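Long-range contacts in glycoside hydrolase family 31 (Trueperella pyogenes, PDB 5I0F), which degrades cycloalternan, probably hydrolysing its alpha-glucosidic linkages through a covalent glycosyl-enzyme intermediate: residues Pro135-Ile139 and Pro151-Val155; Gly554-Trp558 and Thr640-Leu644; Tyr635-Gln639 and Leu673-Leu677. All blocks are in the same frame, centred on the assembly; numbering follows the deposited sequence.

Interaction 1 (Pro135-Ile139 and Pro151-Val155)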
ATOM      1  N   PRO A 135     -26.915 -25.190  -1.962  1.00 40.90           N
ATOM      2  CA  PRO A 135     -26.339 -24.706  -0.703  1.00 40.52           C
ATOM      3  C   PRO A 135     -25.047 -25.451  -0.352  1.00 40.25           C
ATOM      4  O   PRO A 135     -24.984 -26.185   0.631  1.00 41.03           O
ATOM      5  CB  PRO A 135     -27.470 -24.958   0.306  1.00 41.08           C
ATOM      6  CG  PRO A 135     -28.136 -26.175  -0.222  1.00 42.21           C
ATOM      7  CD  PRO A 135     -28.104 -26.029  -1.724  1.00 42.01           C
ATOM      8  N   VAL A 136     -24.015 -25.223  -1.164  1.00 39.55           N
ATOM      9  CA  VAL A 136     -22.709 -25.883  -1.032  1.00 39.90           C
ATOM     10  C   VAL A 136     -22.004 -25.386   0.224  1.00 39.21           C
ATOM     11  O   VAL A 136     -21.356 -26.157   0.929  1.00 39.27           O
ATOM     12  CB  VAL A 136     -21.799 -25.576  -2.255  1.00 40.62           C
ATOM     13  CG1 VAL A 136     -20.409 -26.196  -2.081  1.00 41.64           C
ATOM     14  CG2 VAL A 136     -22.447 -26.085  -3.541  1.00 41.39           C
ATOM     15  N   GLY A 137     -22.110 -24.083   0.464  1.00 37.85           N
ATOM     16  CA  GLY A 137     -21.648 -23.454   1.700  1.00 37.30           C
ATOM     17  C   GLY A 137     -22.710 -22.533   2.276  1.00 36.39           C
ATOM     18  O   GLY A 137     -23.874 -22.588   1.897  1.00 35.36           O
ATOM     19  N   HIS A 138     -22.273 -21.642   3.157  1.00 36.15           N
ATOM     20  CA  HIS A 138     -23.157 -20.819   3.947  1.00 36.04           C
ATOM     21  C   HIS A 138     -22.498 -19.440   4.143  1.00 33.52           C
ATOM     22  O   HIS A 138     -21.306 -19.360   4.436  1.00 31.45           O
ATOM     23  CB  HIS A 138     -23.391 -21.573   5.269  1.00 39.33           C
ATOM     24  CG  HIS A 138     -23.960 -20.746   6.371  1.00 41.46           C
ATOM     25  ND1 HIS A 138     -25.238 -20.235   6.335  1.00 43.29           N
ATOM     26  CD2 HIS A 138     -23.441 -20.383   7.571  1.00 42.65           C
ATOM     27  CE1 HIS A 138     -25.476 -19.570   7.455  1.00 43.86           C
ATOM     28  NE2 HIS A 138     -24.399 -19.641   8.218  1.00 43.83           N
ATOM     29  N   ILE A 139     -23.267 -18.375   3.919  1.00 31.29           N
ATOM     30  CA  ILE A 139     -22.846 -17.025   4.252  1.00 30.12           C
ATOM     31  C   ILE A 139     -23.395 -16.684   5.647  1.00 29.96           C
ATOM     32  O   ILE A 139     -24.613 -16.596   5.824  1.00 29.53           O
ATOM     33  CB  ILE A 139     -23.363 -15.974   3.240  1.00 29.74           C
ATOM     34  CG1 ILE A 139     -23.071 -16.372   1.785  1.00 30.01           C
ATOM     35  CG2 ILE A 139     -22.761 -14.613   3.544  1.00 28.98           C
ATOM     36  CD1 ILE A 139     -21.616 -16.491   1.434  1.00 30.10           C
ATOM     37  N   PRO A 151     -26.434 -16.219  -3.272  1.00 27.84           N
ATOM     38  CA  PRO A 151     -25.166 -16.972  -3.312  1.00 27.64           C
ATOM     39  C   PRO A 151     -24.983 -17.957  -4.475  1.00 28.48           C
ATOM     40  O   PRO A 151     -25.839 -18.805  -4.721  1.00 29.48           O
ATOM     41  CB  PRO A 151     -25.144 -17.717  -1.974  1.00 28.11           C
ATOM     42  CG  PRO A 151     -25.994 -16.901  -1.071  1.00 27.93           C
ATOM     43  CD  PRO A 151     -27.092 -16.361  -1.956  1.00 28.46           C
ATOM     44  N   LEU A 152     -23.888 -17.813  -5.203  1.00 27.84           N
ATOM     45  CA  LEU A 152     -23.453 -18.787  -6.208  1.00 28.17           C
ATOM     46  C   LEU A 152     -22.036 -19.271  -5.877  1.00 27.09           C
ATOM     47  O   LEU A 152     -21.147 -18.450  -5.619  1.00 26.41           O
ATOM     48  CB  LEU A 152     -23.468 -18.147  -7.588  1.00 29.00           C
ATOM     49  CG  LEU A 152     -24.843 -17.868  -8.214  1.00 30.60           C
ATOM     50  CD1 LEU A 152     -24.687 -17.020  -9.472  1.00 30.90           C
ATOM     51  CD2 LEU A 152     -25.566 -19.162  -8.525  1.00 31.41           C
ATOM     52  N   TRP A 153     -21.821 -20.586  -5.928  1.00 26.49           N
ATOM     53  CA  TRP A 153     -20.558 -21.217  -5.475  1.00 25.91           C
ATOM     54  C   TRP A 153     -19.859 -21.810  -6.683  1.00 25.91           C
ATOM     55  O   TRP A 153     -20.492 -22.530  -7.457  1.00 26.08           O
ATOM     56  CB  TRP A 153     -20.855 -22.300  -4.427  1.00 26.14           C
ATOM     57  CG  TRP A 153     -21.632 -21.778  -3.248  1.00 25.93           C
ATOM     58  CD1 TRP A 153     -22.986 -21.698  -3.129  1.00 26.29           C
ATOM     59  CD2 TRP A 153     -21.085 -21.246  -2.036  1.00 25.67           C
ATOM     60  NE1 TRP A 153     -23.326 -21.147  -1.906  1.00 26.23           N
ATOM     61  CE2 TRP A 153     -22.175 -20.871  -1.213  1.00 25.73           C
ATOM     62  CE3 TRP A 153     -19.774 -21.084  -1.546  1.00 25.11           C
ATOM     63  CZ2 TRP A 153     -21.999 -20.307   0.060  1.00 25.64           C
ATOM     64  CZ3 TRP A 153     -19.595 -20.523  -0.287  1.00 25.36           C
ATOM     65  CH2 TRP A 153     -20.715 -20.140   0.512  1.00 25.21           C
ATOM     66  N   LEU A 154     -18.576 -21.478  -6.866  1.00 25.84           N
ATOM     67  CA  LEU A 154     -17.804 -21.942  -8.015  1.00 26.29           C
ATOM     68  C   LEU A 154     -17.185 -23.288  -7.645  1.00 27.31           C
ATOM     69  O   LEU A 154     -16.218 -23.341  -6.879  1.00 27.81           O
ATOM     70  CB  LEU A 154     -16.742 -20.917  -8.429  1.00 25.57           C
ATOM     71  CG  LEU A 154     -15.961 -21.260  -9.712  1.00 26.14           C
ATOM     72  CD1 LEU A 154     -16.881 -21.371 -10.918  1.00 25.98           C
ATOM     73  CD2 LEU A 154     -14.858 -20.239  -9.961  1.00 25.69           C
ATOM     74  N   VAL A 155     -17.740 -24.360  -8.202  1.00 28.43           N
ATOM     75  CA  VAL A 155     -17.419 -25.721  -7.765  1.00 29.73           C
ATOM     76  C   VAL A 155     -16.874 -26.600  -8.884  1.00 30.60           C
ATOM     77  O   VAL A 155     -17.312 -26.509 -10.026  1.00 30.99           O
ATOM     78  CB  VAL A 155     -18.628 -26.448  -7.135  1.00 30.37           C
ATOM     79  CG1 VAL A 155     -19.073 -25.738  -5.863  1.00 29.89           C
ATOM     80  CG2 VAL A 155     -19.781 -26.608  -8.124  1.00 30.83           C
TER
HETATM   81  O   HOH W   1     -25.651 -20.960  -0.074  1.00 35.81           O
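Pro-151 and Ile-139 touch where two sheets of a beta-sandwich face each other, a plain example of a contact of apolar packing with no direct hydrogen bond. Strand 138-141 borders a mixed sheet beside strand 263-271, while strand 152-155 lies in an antiparallel sheet between strands 130-132 and 160-168. The Pro-151 ring, which is also about 5 Å from a bound calcium ion, offers CG to CG1 of Ile-139 at 4.1 Å.

Trp-153, two residues on, provides most of its segment's share of the interface. Its CG lies anti to the carbonyl carbon (chi1 -56°), laying one face of the indole against the chain at 136-137. Val-136 CB sits over the five-membered ring, and the CA of Gly-137 makes a CH-pi contact 3.8 Å from the centroid of the six-membered ring. With no side chain at Gly-137, the backbone can lie close against this face. Ile-139 CD1 meets Trp-153 CH2 at 3.9 Å. At the indole edge, in its plane, a water accepts from Trp-153 NE1 at 3.0 Å and donates to Gly-137 O at 3.1 Å.

Val-155 closes the row: its CG1 nestles against both methyls of Val-136, 4.0 Å from CG1 and 4.1 Å from CG2.

Interaction 2 (Gly554-Trp558 and Thr640-Leu644)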
ATOM      1  N   GLY A 554     -10.214   3.697   9.312  1.00 20.14           N
ATOM      2  CA  GLY A 554      -9.519   3.669  10.580  1.00 20.47           C
ATOM      3  C   GLY A 554      -8.017   3.823  10.537  1.00 20.55           C
ATOM      4  O   GLY A 554      -7.364   3.556  11.534  1.00 21.69           O
ATOM      5  N   ILE A 555      -7.461   4.257   9.400  1.00 20.45           N
ATOM      6  CA  ILE A 555      -6.042   4.588   9.298  1.00 20.23           C
ATOM      7  C   ILE A 555      -5.944   6.054   9.689  1.00 20.87           C
ATOM      8  O   ILE A 555      -6.197   6.947   8.866  1.00 21.41           O
ATOM      9  CB  ILE A 555      -5.492   4.363   7.876  1.00 20.44           C
ATOM     10  CG1 ILE A 555      -5.609   2.894   7.456  1.00 20.09           C
ATOM     11  CG2 ILE A 555      -4.037   4.821   7.770  1.00 20.08           C
ATOM     12  CD1 ILE A 555      -4.796   1.919   8.283  1.00 20.61           C
ATOM     13  N   LEU A 556      -5.592   6.294  10.948  1.00 21.10           N
ATOM     14  CA  LEU A 556      -5.654   7.623  11.563  1.00 21.76           C
ATOM     15  C   LEU A 556      -4.445   8.499  11.239  1.00 20.96           C
ATOM     16  O   LEU A 556      -4.601   9.677  10.905  1.00 21.30           O
ATOM     17  CB  LEU A 556      -5.784   7.466  13.085  1.00 22.96           C
ATOM     18  CG  LEU A 556      -5.962   8.688  13.989  1.00 24.40           C
ATOM     19  CD1 LEU A 556      -7.251   9.372  13.639  1.00 24.90           C
ATOM     20  CD2 LEU A 556      -6.009   8.292  15.462  1.00 25.26           C
ATOM     21  N   TYR A 557      -3.247   7.938  11.380  1.00 19.47           N
ATOM     22  CA  TYR A 557      -2.003   8.689  11.290  1.00 18.85           C
ATOM     23  C   TYR A 557      -1.434   8.578   9.869  1.00 18.07           C
ATOM     24  O   TYR A 557      -0.482   7.827   9.608  1.00 19.57           O
ATOM     25  CB  TYR A 557      -1.002   8.162  12.329  1.00 18.54           C
ATOM     26  CG  TYR A 557      -1.475   8.133  13.766  1.00 18.95           C
ATOM     27  CD1 TYR A 557      -1.555   9.302  14.505  1.00 19.70           C
ATOM     28  CD2 TYR A 557      -1.802   6.936  14.399  1.00 19.60           C
ATOM     29  CE1 TYR A 557      -1.985   9.297  15.833  1.00 20.16           C
ATOM     30  CE2 TYR A 557      -2.233   6.911  15.717  1.00 19.80           C
ATOM     31  CZ  TYR A 557      -2.291   8.087  16.435  1.00 20.21           C
ATOM     32  OH  TYR A 557      -2.697   8.112  17.739  1.00 20.93           O
ATOM     33  N   TRP A 558      -2.046   9.314   8.959  1.00 16.99           N
ATOM     34  CA  TRP A 558      -1.781   9.226   7.555  1.00 16.31           C
ATOM     35  C   TRP A 558      -1.079  10.480   7.073  1.00 16.26           C
ATOM     36  O   TRP A 558      -1.397  11.591   7.497  1.00 16.52           O
ATOM     37  CB  TRP A 558      -3.093   9.035   6.802  1.00 16.38           C
ATOM     38  CG  TRP A 558      -2.975   9.016   5.317  1.00 16.22           C
ATOM     39  CD1 TRP A 558      -2.909   7.930   4.521  1.00 16.15           C
ATOM     40  CD2 TRP A 558      -2.923  10.155   4.452  1.00 16.66           C
ATOM     41  NE1 TRP A 558      -2.807   8.312   3.198  1.00 16.24           N
ATOM     42  CE2 TRP A 558      -2.817   9.678   3.133  1.00 16.30           C
ATOM     43  CE3 TRP A 558      -2.978  11.544   4.667  1.00 16.61           C
ATOM     44  CZ2 TRP A 558      -2.777  10.529   2.035  1.00 16.31           C
ATOM     45  CZ3 TRP A 558      -2.910  12.385   3.578  1.00 16.96           C
ATOM     46  CH2 TRP A 558      -2.813  11.880   2.275  1.00 16.75           C
ATOM     47  N   THR A 640      -6.682  14.128  18.110  1.00 22.43           N
ATOM     48  CA  THR A 640      -6.254  12.722  18.039  1.00 23.29           C
ATOM     49  C   THR A 640      -6.672  11.918  19.275  1.00 24.41           C
ATOM     50  O   THR A 640      -7.211  10.817  19.153  1.00 24.02           O
ATOM     51  CB  THR A 640      -4.744  12.616  17.835  1.00 23.20           C
ATOM     52  OG1 THR A 640      -4.399  13.178  16.569  1.00 22.84           O
ATOM     53  CG2 THR A 640      -4.285  11.156  17.889  1.00 23.64           C
ATOM     54  N   ARG A 641      -6.411  12.451  20.459  1.00 26.64           N
ATOM     55  CA  ARG A 641      -6.906  11.818  21.690  1.00 29.58           C
ATOM     56  C   ARG A 641      -8.423  11.600  21.633  1.00 28.76           C
ATOM     57  O   ARG A 641      -8.914  10.521  21.971  1.00 27.79           O
ATOM     58  CB  ARG A 641      -6.533  12.644  22.942  1.00 33.54           C
ATOM     59  CG  ARG A 641      -5.060  12.559  23.305  1.00 37.38           C
ATOM     60  CD  ARG A 641      -4.768  13.187  24.673  1.00 42.80           C
ATOM     61  NE  ARG A 641      -4.954  14.664  24.736  1.00 46.48           N
ATOM     62  CZ  ARG A 641      -4.014  15.575  25.045  1.00 49.94           C
ATOM     63  NH1 ARG A 641      -2.756  15.213  25.352  1.00 51.18           N
ATOM     64  NH2 ARG A 641      -4.332  16.882  25.052  1.00 50.79           N
ATOM     65  N   GLN A 642      -9.160  12.627  21.218  1.00 28.35           N
ATOM     66  CA  GLN A 642     -10.605  12.488  21.039  1.00 29.48           C
ATOM     67  C   GLN A 642     -10.960  11.402  20.021  1.00 27.30           C
ATOM     68  O   GLN A 642     -11.860  10.608  20.275  1.00 26.83           O
ATOM     69  CB  GLN A 642     -11.278  13.820  20.659  1.00 31.50           C
ATOM     70  CG  GLN A 642     -11.542  14.717  21.853  1.00 34.45           C
ATOM     71  CD  GLN A 642     -12.631  14.156  22.756  1.00 37.72           C
ATOM     72  OE1 GLN A 642     -13.733  13.826  22.287  1.00 41.73           O
ATOM     73  NE2 GLN A 642     -12.330  14.024  24.053  1.00 38.97           N
ATOM     74  N   CYS A 643     -10.252  11.363  18.898  1.00 25.14           N
ATOM     75  CA  CYS A 643     -10.469  10.320  17.882  1.00 24.86           C
ATOM     76  C   CYS A 643     -10.306   8.891  18.408  1.00 24.55           C
ATOM     77  O   CYS A 643     -11.005   7.988  17.960  1.00 23.91           O
ATOM     78  CB  CYS A 643      -9.519  10.492  16.687  1.00 24.80           C
ATOM     79  SG  CYS A 643      -9.845  11.950  15.663  1.00 25.68           S
ATOM     80  N   LEU A 644      -9.372   8.682  19.329  1.00 24.81           N
ATOM     81  CA  LEU A 644      -9.173   7.365  19.916  1.00 25.97           C
ATOM     82  C   LEU A 644     -10.382   6.975  20.769  1.00 27.55           C
ATOM     83  O   LEU A 644     -10.741   5.800  20.799  1.00 27.57           O
ATOM     84  CB  LEU A 644      -7.888   7.314  20.764  1.00 26.68           C
ATOM     85  CG  LEU A 644      -6.534   7.575  20.079  1.00 27.11           C
ATOM     86  CD1 LEU A 644      -5.382   7.355  21.055  1.00 27.92           C
ATOM     87  CD2 LEU A 644      -6.361   6.718  18.854  1.00 27.29           C
TER
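Leu-556 and Thr-640 mark the closest backbone approach, with CA atoms 8.3 Å apart, as the irregular chain 554-558 passes one side of helix 617-646. At that separation the backbones do not bond, and side chains bridge the gap.

Leu-556 does so with both branches. Its CG is anti to the backbone N (chi1 -176°), which extends the side chain to the helix, where the two methyls part. CD1 reaches CB of Cys-643 at 4.0 Å, with the sulfur slightly farther off. CD2 meets CD2 of Leu-644 at 3.8 Å, the two leucine side chains crossing at about a right angle, and it also lies 4.1 Å from CG2 of Thr-640. One leucine thus touches three residues on successive parts of a single helical face, the i, i+3 and i+4 positions.

Tyr-557 lies beside it, and Leu-556 CD2 rests over the rim of one face of its ring. The tyrosine meets the helix with its far end: the OH is 3.4 Å, and CE1 3.6 Å, from CG2 of Thr-640. The methyl approaches the ring obliquely, and the polar groups have other partners. The tyrosine hydroxyl is hydrogen-bonded to Ala-288 O, and Thr-640 OG1 turns back to Leu-636 O, one turn earlier in its own helix. The threonine therefore presents its methyl to the loop and keeps its oxygen within the helix.

Before these residues, Gly-554 with positive phi is the C-prime residue of the Schellman motif that ends helix 537-551. The chain then enters strand 558-561, the seventh of the closed parallel barrel. This is the helix-to-strand connection of a TIM barrel, at the end away from the mouth where such barrels carry their active sites, packed here against a long helix beyond the last barrel strand.

Interaction 3 (Tyr635-Gln639 and Leu673-Leu677)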
ATOM      1  N   TYR A 635      -3.863  21.379  18.978  1.00 22.88           N
ATOM      2  CA  TYR A 635      -5.106  20.937  18.344  1.00 22.42           C
ATOM      3  C   TYR A 635      -4.994  19.492  17.811  1.00 22.00           C
ATOM      4  O   TYR A 635      -5.898  18.681  18.021  1.00 21.88           O
ATOM      5  CB  TYR A 635      -5.486  21.892  17.201  1.00 22.30           C
ATOM      6  CG  TYR A 635      -6.797  21.539  16.529  1.00 22.12           C
ATOM      7  CD1 TYR A 635      -8.030  21.817  17.147  1.00 22.68           C
ATOM      8  CD2 TYR A 635      -6.815  20.915  15.278  1.00 21.45           C
ATOM      9  CE1 TYR A 635      -9.234  21.484  16.536  1.00 22.45           C
ATOM     10  CE2 TYR A 635      -8.013  20.590  14.660  1.00 21.31           C
ATOM     11  CZ  TYR A 635      -9.217  20.861  15.290  1.00 21.86           C
ATOM     12  OH  TYR A 635     -10.379  20.501  14.654  1.00 21.80           O
ATOM     13  N   LEU A 636      -3.910  19.196  17.106  1.00 21.54           N
ATOM     14  CA  LEU A 636      -3.691  17.854  16.567  1.00 21.33           C
ATOM     15  C   LEU A 636      -3.611  16.818  17.701  1.00 21.61           C
ATOM     16  O   LEU A 636      -4.208  15.741  17.608  1.00 21.02           O
ATOM     17  CB  LEU A 636      -2.416  17.799  15.727  1.00 21.19           C
ATOM     18  CG  LEU A 636      -2.425  18.548  14.397  1.00 21.59           C
ATOM     19  CD1 LEU A 636      -1.027  18.711  13.826  1.00 21.37           C
ATOM     20  CD2 LEU A 636      -3.304  17.823  13.391  1.00 21.99           C
ATOM     21  N   VAL A 637      -2.877  17.153  18.758  1.00 21.51           N
ATOM     22  CA  VAL A 637      -2.747  16.263  19.913  1.00 22.15           C
ATOM     23  C   VAL A 637      -4.120  16.012  20.575  1.00 22.31           C
ATOM     24  O   VAL A 637      -4.479  14.847  20.839  1.00 21.69           O
ATOM     25  CB  VAL A 637      -1.730  16.809  20.947  1.00 22.42           C
ATOM     26  CG1 VAL A 637      -1.807  16.057  22.274  1.00 23.29           C
ATOM     27  CG2 VAL A 637      -0.316  16.722  20.411  1.00 22.16           C
ATOM     28  N   ALA A 638      -4.881  17.075  20.838  1.00 22.73           N
ATOM     29  CA  ALA A 638      -6.173  16.923  21.521  1.00 23.75           C
ATOM     30  C   ALA A 638      -7.213  16.194  20.643  1.00 23.53           C
ATOM     31  O   ALA A 638      -7.938  15.315  21.135  1.00 23.71           O
ATOM     32  CB  ALA A 638      -6.716  18.262  21.988  1.00 24.73           C
ATOM     33  N   GLN A 639      -7.274  16.546  19.360  1.00 22.37           N
ATOM     34  CA  GLN A 639      -8.266  15.945  18.464  1.00 22.70           C
ATOM     35  C   GLN A 639      -7.966  14.459  18.216  1.00 22.47           C
ATOM     36  O   GLN A 639      -8.896  13.643  18.152  1.00 22.18           O
ATOM     37  CB  GLN A 639      -8.344  16.692  17.140  1.00 22.40           C
ATOM     38  CG  GLN A 639      -8.938  18.090  17.273  1.00 23.30           C
ATOM     39  CD  GLN A 639     -10.388  18.048  17.718  1.00 24.31           C
ATOM     40  OE1 GLN A 639     -11.186  17.262  17.198  1.00 23.94           O
ATOM     41  NE2 GLN A 639     -10.734  18.885  18.678  1.00 25.37           N
ATOM     42  N   LEU A 673     -10.647  18.477   9.631  1.00 21.03           N
ATOM     43  CA  LEU A 673      -9.463  18.095  10.373  1.00 20.86           C
ATOM     44  C   LEU A 673      -9.878  18.168  11.817  1.00 21.65           C
ATOM     45  O   LEU A 673      -9.966  19.259  12.373  1.00 22.04           O
ATOM     46  CB  LEU A 673      -8.285  19.040  10.107  1.00 20.64           C
ATOM     47  CG  LEU A 673      -6.977  18.611  10.780  1.00 20.37           C
ATOM     48  CD1 LEU A 673      -6.447  17.327  10.178  1.00 19.76           C
ATOM     49  CD2 LEU A 673      -5.945  19.712  10.669  1.00 20.70           C
ATOM     50  N   GLY A 674     -10.167  17.011  12.416  1.00 21.95           N
ATOM     51  CA  GLY A 674     -10.823  16.983  13.721  1.00 23.21           C
ATOM     52  C   GLY A 674     -12.235  17.557  13.690  1.00 24.33           C
ATOM     53  O   GLY A 674     -12.851  17.666  12.635  1.00 24.65           O
ATOM     54  N   ASP A 675     -12.746  17.910  14.860  1.00 25.23           N
ATOM     55  CA  ASP A 675     -14.119  18.417  14.991  1.00 26.71           C
ATOM     56  C   ASP A 675     -14.317  19.822  14.476  1.00 26.89           C
ATOM     57  O   ASP A 675     -15.427  20.164  14.110  1.00 27.97           O
ATOM     58  CB  ASP A 675     -14.555  18.457  16.457  1.00 27.71           C
ATOM     59  CG  ASP A 675     -14.758  17.097  17.068  1.00 28.21           C
ATOM     60  OD1 ASP A 675     -14.732  16.063  16.393  1.00 27.47           O
ATOM     61  OD2 ASP A 675     -15.011  17.080  18.285  1.00 30.24           O
ATOM     62  N   GLU A 676     -13.283  20.653  14.497  1.00 26.67           N
ATOM     63  CA  GLU A 676     -13.498  22.106  14.425  1.00 27.58           C
ATOM     64  C   GLU A 676     -13.115  22.796  13.104  1.00 26.59           C
ATOM     65  O   GLU A 676     -13.635  23.882  12.813  1.00 26.57           O
ATOM     66  CB  GLU A 676     -12.780  22.803  15.591  1.00 28.65           C
ATOM     67  CG  GLU A 676     -13.106  22.246  16.972  1.00 29.86           C
ATOM     68  CD  GLU A 676     -14.592  22.319  17.338  1.00 31.66           C
ATOM     69  OE1 GLU A 676     -15.312  23.224  16.853  1.00 32.56           O
ATOM     70  OE2 GLU A 676     -15.068  21.466  18.123  1.00 32.24           O
ATOM     71  N   LEU A 677     -12.236  22.191  12.317  1.00 24.66           N
ATOM     72  CA  LEU A 677     -11.688  22.838  11.131  1.00 24.56           C
ATOM     73  C   LEU A 677     -12.139  22.158   9.859  1.00 23.94           C
ATOM     74  O   LEU A 677     -11.996  20.936   9.715  1.00 23.72           O
ATOM     75  CB  LEU A 677     -10.158  22.860  11.194  1.00 24.27           C
ATOM     76  CG  LEU A 677      -9.515  23.596  12.374  1.00 24.71           C
ATOM     77  CD1 LEU A 677      -8.012  23.517  12.236  1.00 24.12           C
ATOM     78  CD2 LEU A 677      -9.983  25.042  12.472  1.00 25.60           C
TER
HETATM   79  O   HOH W   2     -13.584  19.347  19.585  1.00 39.02           O
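The hydroxyl of Tyr-635 is gripped by two backbone groups of the turn 673-677. It donates to Leu-673 O at 2.6 Å, approaching in the carbonyl plane with a C=O...O angle of 145°, and it accepts the N-H of Glu-676 at 2.9 Å. One phenol oxygen thus serves the carbonyl that enters the turn and an amide within it, illustrating how a side chain can satisfy backbone groups where strands reverse.

With CG anti to the backbone N (chi1 -177°), the tyrosine projects from its helix into the turn. Apolar groups gather round the ring: Leu-677 CD1 touches CE2 at 3.8 Å, and CB of Glu-676 lies near CE1. Deeper in, Leu-636 CD2 meets Leu-673 CD2 at 4.2 Å.

Gln-639 follows one helical turn on. Its CG lies over the rim of one face of the Tyr-635 ring, and the bend at chi2 brings the amide to the turn. OE1 accepts from Asp-675 N at 2.9 Å in a nearly straight bond (167° at the hydrogen), although the donor stands above the carbonyl plane of the amide. The other half of the same amide, NE2, donates to a water that in turn donates to Asp-675 OD2 and Glu-676 OE2. These acids also form salt bridges, Asp-675 with Arg-652 and Glu-676 with Arg-728, which probably temper their charge.

Gly-674, with positive phi, passes close to both helix side chains, 3.5 Å from CA to Gln-639 OE1. Leu-673 N bonds Leu-677 O at 2.8 Å, closing the strands around three intervening residues. The arrangement is a tight beta-hairpin of the antiparallel C-terminal sheet, docked by its turn on the helix that leads out of the TIM barrel, a junction between two domains of the family 31 enzyme.

In the fold
Interactions 2 and 3 are neighbours on one support: helix 617-646 supplies residues 635-639 to the C-terminal beta-hairpin and residues 640-644 to the barrel loop. Their centres lie 10 Å apart. The segments alternate along the chain, and because both contacts use this helix it touches the hairpin and the barrel loop in turn. Interaction 1 belongs to the beta-sandwich nearer the N-terminus, with its centre 38 Å from that of interaction 2 and 46 Å from that of interaction 3. Trp-429, Arg-516, Asp-532 and Phe-565 are among the residues lining a glycan pocket, and segment 554-558 of interaction 2 leads into barrel strand 558-561, shortly before Phe-565.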